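Local coordinates for molybdate binding protein II (Clostridium pasteurianum, PDB 1GUT), which binds molybdate as a small molbindin of the Mop family, built from TOBE-type subunits and taking up its oxyanion ligand passively, at the interface of chains A and B and the interface of chains A and C. Residues are numbered along the deposited sequence; one frame, centred on the assembly and turned at random. Chains: chain A/B/C, Molybdate binding protein II.

Contact 1 and contact 2 lie about 22 Å apart between the centres of their C-alpha atoms and join chain A to two different neighbours, B and C, within the deposited hexamer. Both use the segment ahead of strand 8-18, from chain A in contact 1 and from chain C in contact 2: A:Arg6, poorly ordered, is at contact 1, and C:Arg6, in a salt bridge, at contact 2. Strand 34-40 recurs too, its start from chain B in contact 1 and its end from chain A, with helix 41-47, in contact 2. Every copy presents the same elements, which fits a subunit packed between neighbours in the deposited hexamer.

Contact 1: the interface of chains A and B. Residues chain A 6-7, 9, 61, 64; chain B 34-37.
The loop before strand 8-18 of chain A, together with the 3-10 helix 61-63 and A:Val64 just after it, lies against the start of strand 34-40 of chain B. The carboxamide of A:Asn7 reads the backbone of B:Thr36 with both ends. Its OD1 takes the amide N of B:Thr36 at 2.7 Å, nearly straight at the hydrogen (170°), with the donor tilted out of the carboxamide plane. Its ND2 gives a hydrogen to O of the same residue at 2.9 Å, in the amide plane and on a lone pair of that carbonyl. CG, anti to the carbonyl carbon (chi1 -66°), sets the carboxamide against the strand, and the two bonds fix its rotation. Water 1 also binds OD1 and bonds the hydroxyl OG1 of B:Thr36 at 2.7 Å. Water 2 joins the carbonyl oxygens of A:Arg6 and B:Lys34; the side chain of A:Arg6 is poorly ordered. Farther along the strand, the hydroxyl OG of B:Ser37 donates to O of A:Val64 at 2.7 Å, from a position anti to its own backbone N (chi1 164°). Between these polar points A:Val64 and B:Ile35 meet tip to tip, CG2 to CD1 at 4.0 Å, and CB of A:Val64 rests on CB of B:Ser37. The patch is part of a two-fold symmetric interface and recurs with the chains exchanged, set where chain A's lead-in to strand 8-18 borders chain B's strand 34-40.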
# COMPACT_ATOMS: atom_id res chain seq x y z
N ARG A 6 -2.81 14.83 5.02
CA ARG A 6 -1.57 15.58 5.00
C ARG A 6 -0.94 15.78 3.62
O ARG A 6 -0.35 16.82 3.36
CB ARG A 6 -0.56 14.90 5.90
CG ARG A 6 0.49 15.85 6.42
CD ARG A 6 -0.09 17.06 7.16
NE ARG A 6 -0.99 16.69 8.25
CZ ARG A 6 -0.77 15.69 9.09
NH1 ARG A 6 0.33 14.96 8.99
NH2 ARG A 6 -1.65 15.42 10.05
N ASN A 7 -1.07 14.80 2.75
CA ASN A 7 -0.44 14.87 1.43
C ASN A 7 -1.47 15.12 0.35
O ASN A 7 -2.22 14.21 -0.01
CB ASN A 7 0.30 13.56 1.12
CG ASN A 7 1.47 13.33 2.06
OD1 ASN A 7 2.12 14.29 2.48
ND2 ASN A 7 1.76 12.08 2.36
N LEU A 9 -1.56 17.14 -3.38
CA LEU A 9 -0.81 17.77 -4.46
C LEU A 9 -1.76 18.14 -5.60
O LEU A 9 -2.22 17.25 -6.33
CB LEU A 9 0.27 16.80 -4.94
CG LEU A 9 1.20 16.22 -3.89
CD1 LEU A 9 2.16 15.23 -4.56
CD2 LEU A 9 1.97 17.33 -3.24
N SER A 61 0.74 8.75 4.21
CA SER A 61 2.18 8.89 4.50
C SER A 61 2.96 7.59 4.60
O SER A 61 4.12 7.56 4.26
CB SER A 61 2.41 9.75 5.74
OG SER A 61 1.84 9.13 6.86
N VAL A 64 4.81 6.40 1.43
CA VAL A 64 5.89 7.17 0.81
C VAL A 64 7.28 6.64 1.21
O VAL A 64 7.66 6.75 2.37
CB VAL A 64 5.79 8.67 1.18
CG1 VAL A 64 6.89 9.48 0.48
CG2 VAL A 64 4.41 9.22 0.79
N LYS B 34 4.62 20.03 -0.02
CA LYS B 34 5.27 19.22 1.00
C LYS B 34 4.70 17.82 0.91
O LYS B 34 3.54 17.62 0.54
CB LYS B 34 5.03 19.77 2.40
CG LYS B 34 5.34 21.25 2.49
CD LYS B 34 5.88 21.70 3.82
CE LYS B 34 6.31 23.18 3.72
NZ LYS B 34 7.01 23.68 4.94
N ILE B 35 5.56 16.85 1.18
CA ILE B 35 5.08 15.48 1.24
C ILE B 35 5.63 14.84 2.51
O ILE B 35 6.79 14.98 2.84
CB ILE B 35 5.37 14.69 -0.07
CG1 ILE B 35 4.65 13.33 -0.06
CG2 ILE B 35 6.86 14.52 -0.31
CD1 ILE B 35 4.73 12.54 -1.40
N THR B 36 4.74 14.19 3.25
CA THR B 36 5.09 13.57 4.51
C THR B 36 5.15 12.08 4.36
O THR B 36 4.27 11.47 3.75
CB THR B 36 4.00 13.93 5.52
OG1 THR B 36 4.01 15.35 5.70
CG2 THR B 36 4.29 13.33 6.91
N SER B 37 6.20 11.50 4.93
CA SER B 37 6.44 10.07 4.86
C SER B 37 6.62 9.46 6.22
O SER B 37 7.21 10.08 7.11
CB SER B 37 7.77 9.83 4.13
OG SER B 37 8.28 8.52 4.33
O HOH W 1 2.97 16.83 3.65
O HOH W 2 0.83 18.08 0.79

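Contact 2: the interface of chains A and C. Residues chain A 40, 42-43, 46; chain C 4, 6.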
# COMPACT_ATOMS: atom_id res chain seq x y z
N SER A 40 -9.36 2.86 -10.09
CA SER A 40 -10.32 2.04 -10.80
C SER A 40 -10.96 2.81 -11.94
O SER A 40 -11.12 4.02 -11.87
CB SER A 40 -11.41 1.51 -9.87
OG SER A 40 -12.32 2.55 -9.52
N ASP A 42 -14.02 2.63 -12.68
CA ASP A 42 -15.27 3.14 -12.15
C ASP A 42 -15.10 4.54 -11.58
O ASP A 42 -15.96 5.39 -11.74
CB ASP A 42 -15.77 2.22 -11.02
CG ASP A 42 -16.25 0.87 -11.51
OD1 ASP A 42 -16.62 0.74 -12.70
OD2 ASP A 42 -16.31 -0.13 -10.75
N SER A 43 -13.97 4.79 -10.91
CA SER A 43 -13.75 6.10 -10.32
C SER A 43 -13.52 7.17 -11.36
O SER A 43 -13.86 8.33 -11.16
CB SER A 43 -12.57 6.09 -9.35
OG SER A 43 -12.86 5.27 -8.24
N GLU A 46 -17.03 7.95 -12.36
CA GLU A 46 -17.80 8.60 -11.30
C GLU A 46 -17.30 10.00 -10.98
O GLU A 46 -18.10 10.91 -10.75
CB GLU A 46 -17.82 7.70 -10.07
CG GLU A 46 -18.44 6.34 -10.35
CD GLU A 46 -18.80 5.57 -9.10
OE1 GLU A 46 -18.52 6.10 -7.99
OE2 GLU A 46 -19.37 4.45 -9.21
N SER C 4 -11.30 9.01 -5.01
CA SER C 4 -11.28 7.80 -5.81
C SER C 4 -11.32 6.49 -5.04
O SER C 4 -11.76 5.49 -5.58
CB SER C 4 -10.06 7.81 -6.75
OG SER C 4 -8.87 7.79 -5.98
N ARG C 6 -12.43 3.48 -3.38
CA ARG C 6 -13.78 2.91 -3.44
C ARG C 6 -14.37 2.42 -2.13
O ARG C 6 -15.57 2.20 -2.05
CB ARG C 6 -13.83 1.79 -4.49
CG ARG C 6 -13.45 2.23 -5.89
CD ARG C 6 -14.50 3.03 -6.56
NE ARG C 6 -15.75 2.29 -6.77
CZ ARG C 6 -16.79 2.87 -7.35
NH1 ARG C 6 -16.68 4.14 -7.74
NH2 ARG C 6 -17.92 2.21 -7.55
O HOH W 3 -10.55 3.88 -7.64
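Bends at chi2 (-75°) and chi3 (-63°) turn the side chain of C:Arg6 toward helix 41-47 of chain A, where A:Glu46, extended beyond CG, brings its carboxylate to the guanidinium edge. The grip is end-on: NH1 of C:Arg6 makes a salt bridge to OE1 of A:Glu46 at 2.7 Å, and NH2 reaches OE2 at 3.2 Å. Both oxygens are met from above the carboxylate plane, the two flat groups standing 63° apart, and both bonds are clearly bent at the hydrogen. One guanidinium face is covered by CB of A:Asp42, which lies over its centre, 3.9 Å from CZ. The carboxylate of A:Asp42 stays out of contact, its OD2 4.3 Å from NH2, yet may add to the favourable electrostatics. Beside the arginine, OG of A:Ser43 donates to O of C:Ser4 at 2.9 Å, on a lone pair and in the carbonyl plane. A:Ser40 is the second shell: its OG accepts from the backbone N of A:Ser43, as a cap at the start of the helix, and also bonds OG of A:Ser43 at 3.1 Å. Water 3 closes the network, bonding both serine hydroxyls, N of A:Ser40 and O of C:Ser4. The CD methylene of C:Arg6 lies beside the two hydroxyls. The patch sits where strand 34-40 of chain A turns into helix 41-47, faced by the segment of chain C that leads into its strand 8-18.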